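Local structure of sialidase B (Streptococcus pneumoniae serotype 4, 4XJW) at residues 384-389 with 393-398; 283-288 with 406-411; 205-210 with 230-235; 258-263 with 305-310. The protein cleaves terminal sialic acid residues from oligosaccharides, glycoproteins and glycolipids, as a family 33 glycoside hydrolase. The protein carries 1 engineered substitution. All coordinates share one frame; numbering follows the deposited sequence.

Contact 3 is the one at the active site. It holds R207 and D232, by similarity a substrate-binding residue and the proton acceptor. Contacts 2 and 4 lie side by side, their centres about 5 Å apart, and are joined by a backbone bond of 2.8 Å from M308 N to S286 O. Contact 2 reaches contact 3 through S286 OG and S233 OG, 2.7 Å apart. The side chain of M308 lies about 8 Å from that of D232. Contact 1 is a surface hairpin, about 20 Å from contact 3 between centres. It meets contact 2 at Y384 OH to D410 OD1 (2.7 Å) and contact 4 at E395 OE1 to Y263 OH (2.7 Å).

Contact 1: 384-389 with 393-398; sequences YSVDFD and LRERHN
R394 grips D387 side-on. A bend at chi3 (43°) turns its NE and NH2 to the carboxylate. R394 NH2 reaches D387 OD1 at 2.9 Å, and R394 NE reaches D387 OD2 at 3.2 Å. The carboxylate and guanidinium planes stand 50° apart. D387 OD1 also accepts from D389 N through its anti lone pair. This is an Asx turn, and together the bonds fix the rotation of the carboxylate. R396 contributes charge only. D387 OD2 sits over one face of its guanidinium, 3.6 Å from R396 NE, so the attraction is electrostatic rather than a directed bond. This is the loose side of the contact, where R396 and D389 are exposed.

The segments form an antiparallel beta hairpin of strands 377-387 and 394-398. It belongs to the beta-rich insertion between propeller strands 301-308 and 420-426. S385 pairs with R396, and D387 with R394, each through two backbone bonds.

V386 and Y384 are buried instead. V386 CG1 lies alongside E395 CG, and the E395 carboxylate reaches Y263 OH and S282 N. L393 CD1 lies over one face of the F388 ring and also touches V386 CB at 3.8 Å. L393 CB comes within 3.6 Å of F388 CE1.

Y384 has the largest area in the contact. It forms an offset stack with H397, centroids 4.1 Å apart and planes at 29°. Y384 OH and H397 NE2 each bond to an oxygen of D410. Beside them N398 ND2 gives S385 OG a nearly straight bond of 2.9 Å. S385 OG lies in the amide plane of N398 and is shared with E264.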
# COMPACT_ATOMS: atom_id res chain seq x y z
N TYR A 384 20.82 2.54 13.21
CA TYR A 384 21.30 1.91 11.98
C TYR A 384 20.79 2.63 10.74
O TYR A 384 19.72 3.25 10.77
CB TYR A 384 20.80 0.47 11.89
CG TYR A 384 21.37 -0.49 12.91
CD1 TYR A 384 20.79 -0.63 14.16
CD2 TYR A 384 22.47 -1.29 12.60
CE1 TYR A 384 21.29 -1.53 15.09
CE2 TYR A 384 22.98 -2.18 13.52
CZ TYR A 384 22.39 -2.30 14.76
OH TYR A 384 22.90 -3.19 15.68
N SER A 385 21.55 2.52 9.66
CA SER A 385 21.12 2.96 8.34
C SER A 385 21.34 1.78 7.39
O SER A 385 22.10 0.87 7.70
CB SER A 385 21.94 4.15 7.87
OG SER A 385 21.54 5.35 8.51
N VAL A 386 20.68 1.80 6.24
CA VAL A 386 20.86 0.73 5.25
C VAL A 386 21.40 1.25 3.92
O VAL A 386 21.16 2.39 3.55
CB VAL A 386 19.56 -0.07 5.02
CG1 VAL A 386 19.02 -0.58 6.33
CG2 VAL A 386 18.52 0.78 4.30
N ASP A 387 22.12 0.41 3.20
CA ASP A 387 22.59 0.78 1.87
C ASP A 387 22.89 -0.46 1.03
O ASP A 387 23.01 -1.57 1.55
CB ASP A 387 23.85 1.65 1.95
CG ASP A 387 25.09 0.85 2.33
OD1 ASP A 387 25.74 0.29 1.42
OD2 ASP A 387 25.40 0.78 3.54
N PHE A 388 22.99 -0.25 -0.28
CA PHE A 388 23.33 -1.31 -1.22
C PHE A 388 24.63 -0.97 -1.93
O PHE A 388 24.90 -1.48 -3.01
CB PHE A 388 22.22 -1.48 -2.26
CG PHE A 388 20.98 -2.15 -1.74
CD1 PHE A 388 20.86 -3.53 -1.77
CD2 PHE A 388 19.94 -1.40 -1.21
CE1 PHE A 388 19.71 -4.16 -1.29
CE2 PHE A 388 18.80 -2.02 -0.74
CZ PHE A 388 18.68 -3.40 -0.77
N ASP A 389 25.44 -0.10 -1.32
CA ASP A 389 26.68 0.36 -1.95
C ASP A 389 27.68 -0.76 -2.27
O ASP A 389 28.49 -0.63 -3.18
CB ASP A 389 27.36 1.43 -1.09
CG ASP A 389 26.52 2.69 -0.97
OD1 ASP A 389 25.47 2.78 -1.64
OD2 ASP A 389 26.93 3.60 -0.20
N LEU A 393 22.50 -5.79 0.46
CA LEU A 393 22.00 -4.99 1.57
C LEU A 393 22.93 -5.06 2.77
O LEU A 393 23.33 -6.15 3.21
CB LEU A 393 20.59 -5.45 1.97
CG LEU A 393 20.03 -4.83 3.26
CD1 LEU A 393 19.81 -3.34 3.06
CD2 LEU A 393 18.74 -5.52 3.68
N ARG A 394 23.29 -3.89 3.29
CA ARG A 394 24.09 -3.80 4.50
C ARG A 394 23.35 -2.93 5.49
O ARG A 394 22.82 -1.88 5.13
CB ARG A 394 25.46 -3.20 4.18
CG ARG A 394 26.34 -2.94 5.39
CD ARG A 394 27.72 -2.46 4.97
NE ARG A 394 27.64 -1.49 3.88
CZ ARG A 394 28.67 -1.09 3.15
NH1 ARG A 394 29.88 -1.57 3.39
NH2 ARG A 394 28.50 -0.21 2.18
N GLU A 395 23.30 -3.38 6.74
CA GLU A 395 22.66 -2.64 7.81
C GLU A 395 23.75 -2.30 8.82
O GLU A 395 24.36 -3.20 9.40
CB GLU A 395 21.57 -3.50 8.45
CG GLU A 395 20.58 -4.02 7.41
CD GLU A 395 19.46 -4.87 7.98
OE1 GLU A 395 19.09 -4.68 9.16
OE2 GLU A 395 18.95 -5.74 7.24
N ARG A 396 24.00 -1.01 9.00
CA ARG A 396 25.11 -0.62 9.87
C ARG A 396 24.89 0.64 10.68
O ARG A 396 24.16 1.56 10.30
CB ARG A 396 26.38 -0.47 9.05
CG ARG A 396 26.25 0.50 7.93
CD ARG A 396 27.59 0.74 7.25
NE ARG A 396 27.49 1.82 6.27
CZ ARG A 396 28.35 2.00 5.27
NH1 ARG A 396 29.39 1.19 5.12
NH2 ARG A 396 28.18 3.01 4.43
N HIS A 397 25.55 0.66 11.83
CA HIS A 397 25.50 1.80 12.73
C HIS A 397 25.93 3.10 12.04
O HIS A 397 26.87 3.11 11.24
CB HIS A 397 26.36 1.50 13.96
CG HIS A 397 25.72 0.57 14.93
ND1 HIS A 397 26.37 -0.51 15.47
CD2 HIS A 397 24.47 0.57 15.48
CE1 HIS A 397 25.56 -1.15 16.30
NE2 HIS A 397 24.40 -0.51 16.32
N ASN A 398 25.23 4.18 12.35
CA ASN A 398 25.44 5.44 11.63
C ASN A 398 25.96 6.61 12.47
O ASN A 398 25.95 7.75 12.02
CB ASN A 398 24.16 5.85 10.89
CG ASN A 398 23.01 6.16 11.83
OD1 ASN A 398 23.22 6.49 13.00
ND2 ASN A 398 21.79 6.07 11.32

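Contact 2: 283-288 with 406-411; sequences GSASFI and VFYKDS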
# COMPACT_ATOMS: atom_id res chain seq x y z
N GLY A 283 17.09 -6.20 10.95
CA GLY A 283 17.39 -5.86 12.33
C GLY A 283 16.53 -4.76 12.93
O GLY A 283 16.82 -4.29 14.03
N SER A 284 15.48 -4.36 12.22
CA SER A 284 14.62 -3.24 12.63
C SER A 284 13.33 -3.69 13.28
O SER A 284 12.73 -4.70 12.89
CB SER A 284 14.28 -2.37 11.43
OG SER A 284 13.45 -1.28 11.82
N ALA A 285 12.89 -2.93 14.28
CA ALA A 285 11.52 -3.07 14.79
C ALA A 285 10.57 -2.44 13.77
O ALA A 285 10.97 -1.63 12.93
CB ALA A 285 11.41 -2.40 16.15
N SER A 286 9.29 -2.82 13.83
CA SER A 286 8.33 -2.27 12.89
C SER A 286 6.91 -2.31 13.44
O SER A 286 6.61 -3.02 14.40
CB SER A 286 8.40 -2.99 11.54
OG SER A 286 8.08 -4.38 11.69
N PHE A 287 6.04 -1.53 12.81
CA PHE A 287 4.60 -1.65 13.01
C PHE A 287 4.01 -2.10 11.69
O PHE A 287 4.58 -1.85 10.64
CB PHE A 287 3.97 -0.31 13.41
CG PHE A 287 4.56 0.28 14.66
CD1 PHE A 287 5.65 1.15 14.59
CD2 PHE A 287 4.00 0.01 15.91
CE1 PHE A 287 6.18 1.71 15.74
CE2 PHE A 287 4.54 0.56 17.07
CZ PHE A 287 5.64 1.41 16.98
N ILE A 288 2.88 -2.78 11.73
CA ILE A 288 2.29 -3.26 10.48
C ILE A 288 0.80 -3.47 10.66
O ILE A 288 0.38 -3.94 11.71
CB ILE A 288 3.04 -4.52 9.98
CG1 ILE A 288 2.39 -5.09 8.71
CG2 ILE A 288 3.13 -5.58 11.10
CD1 ILE A 288 3.27 -6.11 7.98
N VAL A 406 12.84 -1.22 24.31
CA VAL A 406 12.83 -2.66 24.56
C VAL A 406 12.47 -3.48 23.32
O VAL A 406 12.63 -4.70 23.31
CB VAL A 406 11.91 -3.05 25.74
CG1 VAL A 406 12.40 -2.43 27.03
CG2 VAL A 406 10.45 -2.66 25.44
N PHE A 407 11.99 -2.81 22.27
CA PHE A 407 11.69 -3.47 21.00
C PHE A 407 12.89 -3.52 20.04
O PHE A 407 12.79 -4.07 18.94
CB PHE A 407 10.49 -2.79 20.33
CG PHE A 407 9.17 -3.19 20.92
CD1 PHE A 407 8.65 -2.52 22.02
CD2 PHE A 407 8.45 -4.25 20.38
CE1 PHE A 407 7.43 -2.89 22.57
CE2 PHE A 407 7.23 -4.64 20.93
CZ PHE A 407 6.72 -3.96 22.01
N TYR A 408 14.03 -2.97 20.47
CA TYR A 408 15.18 -2.81 19.59
C TYR A 408 16.20 -3.94 19.72
O TYR A 408 16.32 -4.57 20.77
CB TYR A 408 15.92 -1.50 19.87
CG TYR A 408 15.18 -0.22 19.56
CD1 TYR A 408 13.93 -0.23 18.96
CD2 TYR A 408 15.76 1.00 19.86
CE1 TYR A 408 13.27 0.97 18.67
CE2 TYR A 408 15.11 2.18 19.58
CZ TYR A 408 13.87 2.17 19.00
OH TYR A 408 13.25 3.38 18.74
N LYS A 409 16.95 -4.15 18.65
CA LYS A 409 17.97 -5.20 18.60
C LYS A 409 19.09 -4.91 19.60
O LYS A 409 19.61 -5.83 20.23
CB LYS A 409 18.54 -5.30 17.19
CG LYS A 409 19.75 -6.22 17.05
CD LYS A 409 20.22 -6.23 15.61
CE LYS A 409 21.43 -7.12 15.42
NZ LYS A 409 21.90 -7.14 14.00
N ASP A 410 19.43 -3.64 19.78
CA ASP A 410 20.57 -3.25 20.60
C ASP A 410 20.25 -3.01 22.08
O ASP A 410 21.12 -2.60 22.85
CB ASP A 410 21.25 -1.99 20.02
CG ASP A 410 21.95 -2.24 18.70
OD1 ASP A 410 21.85 -3.36 18.14
OD2 ASP A 410 22.61 -1.29 18.22
N SER A 411 19.00 -3.23 22.47
CA SER A 411 18.58 -2.94 23.84
C SER A 411 19.19 -3.87 24.90
O SER A 411 19.43 -5.06 24.65
CB SER A 411 17.05 -2.97 23.97
OG SER A 411 16.64 -2.49 25.23
O HOH W 1 16.79 -2.62 16.20
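A285 meets F407 and Y408 where a loop of the inserted region, between strands 400-403 and 413-414, packs on the start of strand 286-294 of the sialidase propeller. Segment 406-411 lies in that loop, and Y408 to S411 form a type I beta turn within it. The turn's own backbone bond, from S411 N to Y408 O, is weak.

The A285 methyl points into the loop. Its CB lies 3.5 Å from F407 O and 4.3 Å from F407 CB. The F407 ring itself goes on to pack against V307 of strand 301-308.

The plane of the Y408 ring nearly contains the CA-CB bond (chi2 -4°). This turns an edge of the ring to the alanine, which merely packs there, with Y408 CD1 at 4.4 Å from A285 CB. The ring axis is aimed by chi1 (-66°). It places Y408 OH at the backbone N of N261, which ties the hydroxyl end.

K409 is fully extended. Its CG stands opposite the backbone N (chi1 172°), and every later torsion is extended too. K409 CB lies 3.7 Å from G283 O, and the chain carries K409 CD past G283 CA at 4.3 Å. It also touches Y384.

S284 turns its CB away from the loop. Its OG donates to A285 O within the same segment, at 2.7 Å. The polar link between the segments is a water molecule. It donates to G283 O at 2.7 Å and accepts from K409 N at 2.9 Å.

Contact 3: 205-210 with 230-235; sequences YFRIPT and THDSKS
The backbones of Y205 and T230 come within 5.9 Å at their CA atoms, and the two segments then diverge. Segment 205-210 begins on strand 205-213, the innermost strand of a four-stranded propeller blade. Segment 230-235 is the loop between strands 219-226 and 237-244. Side chains make most of the contact.

The T230 methyl, CG2, packs against the root of the tyrosine, 3.9 Å from Y205 CB. The two side chains cross at about a right angle. Y205 OH bonds to the backbone N of W270, and T230 OG1 accepts from H642 N.

Bends at chi2 (-141°) and chi3 (65°) lay R207 CD 3.9 Å from T230 O and turn the guanidinium toward D232. R207 NH1 stops 4.0 Å from D232 OD1, beyond a salt bridge. The oxygen is off the guanidinium plane, so only charge acts between them. Both have firmer partners: R207 NE with E631, and D232 OD1 with R226, which also bonds T230 O.

R207 forms a cation-pi pair with Y615, the nucleophile by similarity. A dimethyl sulfoxide, probably from the crystallisation liquor, lies about 3 Å from the R207 side chain (nearest atoms). R207, R519 and R581 are consistent with the arginine triad that binds the sialic acid carboxylate in sialidases. With E631 and R226 as partners, R207 and D232 stay close without binding each other. This spacing is consistent with R207 being positioned for the substrate carboxylate.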
# COMPACT_ATOMS: atom_id res chain seq x y z
N TYR A 205 7.86 3.69 -0.02
CA TYR A 205 6.80 2.71 -0.32
C TYR A 205 5.67 2.79 0.69
O TYR A 205 5.89 3.17 1.84
CB TYR A 205 7.38 1.28 -0.37
CG TYR A 205 8.59 1.22 -1.27
CD1 TYR A 205 8.44 1.10 -2.66
CD2 TYR A 205 9.86 1.38 -0.75
CE1 TYR A 205 9.55 1.09 -3.50
CE2 TYR A 205 10.97 1.38 -1.57
CZ TYR A 205 10.81 1.24 -2.93
OH TYR A 205 11.92 1.27 -3.73
N PHE A 206 4.46 2.46 0.25
CA PHE A 206 3.28 2.48 1.12
C PHE A 206 2.43 1.28 0.84
O PHE A 206 2.35 0.82 -0.31
CB PHE A 206 2.46 3.76 0.91
CG PHE A 206 3.23 5.00 1.21
CD1 PHE A 206 3.33 5.46 2.52
CD2 PHE A 206 3.90 5.66 0.21
CE1 PHE A 206 4.08 6.57 2.81
CE2 PHE A 206 4.64 6.80 0.49
CZ PHE A 206 4.74 7.25 1.79
N ARG A 207 1.79 0.75 1.88
CA ARG A 207 0.89 -0.39 1.75
C ARG A 207 -0.15 -0.29 2.85
O ARG A 207 0.03 0.43 3.84
CB ARG A 207 1.61 -1.75 1.87
CG ARG A 207 2.29 -2.28 0.57
CD ARG A 207 2.13 -3.81 0.42
NE ARG A 207 0.75 -4.26 0.23
CZ ARG A 207 0.35 -5.53 0.31
NH1 ARG A 207 1.24 -6.48 0.59
NH2 ARG A 207 -0.94 -5.86 0.12
N ILE A 208 -1.24 -1.03 2.67
CA ILE A 208 -2.25 -1.23 3.70
C ILE A 208 -3.00 0.06 4.09
O ILE A 208 -2.94 0.51 5.23
CB ILE A 208 -1.67 -1.88 5.00
CG1 ILE A 208 -0.57 -2.90 4.70
CG2 ILE A 208 -2.78 -2.58 5.76
CD1 ILE A 208 -1.00 -4.06 3.81
N PRO A 209 -3.73 0.66 3.13
CA PRO A 209 -4.43 1.92 3.38
C PRO A 209 -5.69 1.73 4.22
O PRO A 209 -6.33 0.67 4.16
CB PRO A 209 -4.86 2.35 1.98
CG PRO A 209 -4.99 1.05 1.21
CD PRO A 209 -3.89 0.19 1.74
N THR A 210 -6.05 2.77 4.96
CA THR A 210 -7.31 2.83 5.69
C THR A 210 -7.96 4.19 5.45
O THR A 210 -7.28 5.16 5.07
CB THR A 210 -7.16 2.58 7.21
OG1 THR A 210 -6.74 3.79 7.85
CG2 THR A 210 -6.15 1.45 7.50
N THR A 230 8.55 -2.96 -0.40
CA THR A 230 7.16 -3.21 -0.01
C THR A 230 6.96 -4.40 0.92
O THR A 230 5.83 -4.70 1.31
CB THR A 230 6.26 -3.36 -1.24
OG1 THR A 230 6.83 -4.31 -2.14
CG2 THR A 230 6.09 -2.02 -1.95
N HIS A 231 8.06 -5.08 1.29
CA HIS A 231 7.98 -6.30 2.11
C HIS A 231 7.22 -6.11 3.43
O HIS A 231 7.35 -5.07 4.10
CB HIS A 231 9.37 -6.81 2.48
CG HIS A 231 10.21 -7.21 1.31
ND1 HIS A 231 9.77 -8.04 0.31
CD2 HIS A 231 11.50 -6.91 1.01
CE1 HIS A 231 10.74 -8.24 -0.57
NE2 HIS A 231 11.80 -7.56 -0.16
N ASP A 232 6.44 -7.12 3.82
CA ASP A 232 5.90 -7.17 5.17
C ASP A 232 7.06 -7.28 6.17
O ASP A 232 8.19 -7.62 5.78
CB ASP A 232 5.01 -8.40 5.40
CG ASP A 232 3.77 -8.43 4.53
OD1 ASP A 232 3.48 -7.47 3.81
OD2 ASP A 232 3.08 -9.48 4.57
N SER A 233 6.77 -7.07 7.44
CA SER A 233 7.73 -7.34 8.52
C SER A 233 8.28 -8.77 8.38
O SER A 233 7.54 -9.65 7.95
CB SER A 233 7.05 -7.18 9.87
OG SER A 233 6.54 -5.87 10.02
N LYS A 234 9.55 -9.04 8.74
CA LYS A 234 10.49 -8.08 9.32
C LYS A 234 10.89 -7.00 8.31
O LYS A 234 11.13 -7.29 7.14
CB LYS A 234 11.74 -8.83 9.81
CG LYS A 234 12.47 -9.59 8.71
CD LYS A 234 13.61 -10.47 9.22
CE LYS A 234 14.27 -11.20 8.06
NZ LYS A 234 15.60 -11.78 8.38
N SER A 235 10.93 -5.76 8.77
CA SER A 235 11.37 -4.65 7.94
C SER A 235 11.49 -3.42 8.83
O SER A 235 11.42 -3.52 10.06
CB SER A 235 10.35 -4.38 6.84
OG SER A 235 10.88 -3.53 5.84

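Contact 4: 258-263 with 305-310; sequences MKFNDY and ADVMPA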
# COMPACT_ATOMS: atom_id res chain seq x y z
N MET A 258 2.56 5.84 14.85
CA MET A 258 3.46 4.94 15.57
C MET A 258 4.77 4.87 14.81
O MET A 258 4.78 4.68 13.59
CB MET A 258 2.87 3.52 15.68
CG MET A 258 1.59 3.43 16.49
SD MET A 258 1.06 1.72 16.70
CE MET A 258 -0.51 1.98 17.52
N LYS A 259 5.88 5.02 15.53
CA LYS A 259 7.18 4.99 14.90
C LYS A 259 8.24 4.45 15.84
O LYS A 259 8.10 4.53 17.07
CB LYS A 259 7.58 6.39 14.45
CG LYS A 259 7.94 7.29 15.62
CD LYS A 259 8.48 8.62 15.15
CE LYS A 259 9.56 8.40 14.13
NZ LYS A 259 10.19 9.66 13.66
N PHE A 260 9.28 3.88 15.25
CA PHE A 260 10.48 3.46 15.96
C PHE A 260 11.67 4.17 15.35
O PHE A 260 11.63 4.56 14.18
CB PHE A 260 10.70 1.96 15.81
CG PHE A 260 9.85 1.11 16.70
CD1 PHE A 260 9.79 1.35 18.07
CD2 PHE A 260 9.12 0.05 16.18
CE1 PHE A 260 9.02 0.54 18.90
CE2 PHE A 260 8.35 -0.75 17.00
CZ PHE A 260 8.30 -0.51 18.36
N ASN A 261 12.73 4.33 16.14
CA ASN A 261 13.88 5.11 15.69
C ASN A 261 15.19 4.34 15.72
O ASN A 261 16.27 4.93 15.59
CB ASN A 261 13.99 6.41 16.48
CG ASN A 261 12.89 7.39 16.12
OD1 ASN A 261 12.59 7.60 14.94
ND2 ASN A 261 12.26 7.97 17.13
N ASP A 262 15.09 3.02 15.87
CA ASP A 262 16.27 2.18 15.84
C ASP A 262 16.94 2.18 14.46
O ASP A 262 18.16 2.02 14.36
CB ASP A 262 15.96 0.74 16.31
CG ASP A 262 14.72 0.12 15.64
OD1 ASP A 262 13.72 0.83 15.41
OD2 ASP A 262 14.75 -1.10 15.39
N TYR A 263 16.15 2.37 13.41
CA TYR A 263 16.68 2.60 12.07
C TYR A 263 16.25 3.96 11.53
O TYR A 263 15.15 4.42 11.82
CB TYR A 263 16.20 1.50 11.12
CG TYR A 263 17.02 0.23 11.18
CD1 TYR A 263 17.11 -0.49 12.37
CD2 TYR A 263 17.68 -0.24 10.07
CE1 TYR A 263 17.85 -1.66 12.44
CE2 TYR A 263 18.43 -1.43 10.12
CZ TYR A 263 18.51 -2.12 11.32
OH TYR A 263 19.25 -3.28 11.41
N ALA A 305 -2.41 -1.07 15.78
CA ALA A 305 -1.51 -1.68 14.80
C ALA A 305 -0.79 -2.87 15.41
O ALA A 305 -0.66 -2.96 16.63
CB ALA A 305 -0.50 -0.66 14.25
N ASP A 306 -0.30 -3.78 14.58
CA ASP A 306 0.58 -4.82 15.11
C ASP A 306 1.94 -4.19 15.41
O ASP A 306 2.37 -3.28 14.69
CB ASP A 306 0.84 -5.94 14.10
CG ASP A 306 -0.43 -6.62 13.60
OD1 ASP A 306 -1.45 -6.66 14.32
OD2 ASP A 306 -0.38 -7.14 12.46
N VAL A 307 2.61 -4.69 16.44
CA VAL A 307 3.98 -4.26 16.74
C VAL A 307 4.91 -5.45 16.64
O VAL A 307 4.64 -6.51 17.22
CB VAL A 307 4.11 -3.67 18.15
CG1 VAL A 307 5.48 -3.00 18.31
CG2 VAL A 307 3.01 -2.68 18.38
N MET A 308 6.02 -5.26 15.93
CA MET A 308 7.04 -6.29 15.74
C MET A 308 8.37 -5.86 16.35
O MET A 308 8.91 -4.81 16.00
CB MET A 308 7.25 -6.55 14.26
CG MET A 308 6.02 -7.04 13.53
SD MET A 308 5.57 -8.72 14.01
CE MET A 308 4.07 -8.94 13.06
N PRO A 309 8.92 -6.68 17.26
CA PRO A 309 10.27 -6.43 17.76
C PRO A 309 11.31 -6.54 16.65
O PRO A 309 11.02 -7.04 15.55
CB PRO A 309 10.48 -7.57 18.77
CG PRO A 309 9.08 -7.99 19.18
CD PRO A 309 8.30 -7.85 17.90
N ALA A 310 12.52 -6.06 16.93
CA ALA A 310 13.59 -6.08 15.95
C ALA A 310 13.74 -7.43 15.26
O ALA A 310 13.86 -8.46 15.92
CB ALA A 310 14.90 -5.66 16.58
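F260 turns the edge of its ring onto V307, with F260 CZ 3.8 Å from V307 CG1. The two side chains cross at about a right angle. The contact lies between neighbouring blades of the sialidase beta-propeller. Segment 258-263 follows strand 255-256, while segment 305-310 lies on strand 301-308 of the next sheet.

Residues 258-260 and 305-308 run nearly the same way, 17° apart. They do not pair as strands: the nearest CA atoms, those of M258 and A305, are 8.3 Å apart. Apolar side chains span the distance, and the contact is buried.

A chi1 of -169° swings V307 CG1 to the side far from its own backbone N and sets this branch against the ring. The ring is further enclosed by F287, which stacks with it, and by A285. F260 CE2 also comes within 4.2 Å of M308 O.

M258 makes the second touch. The extended chain (chi2 -174°) carries its sulfur across to strand 301-308. M258 SD rests 3.8 Å from A305 CB, and M258 CE ends 4.0 Å from A305 N.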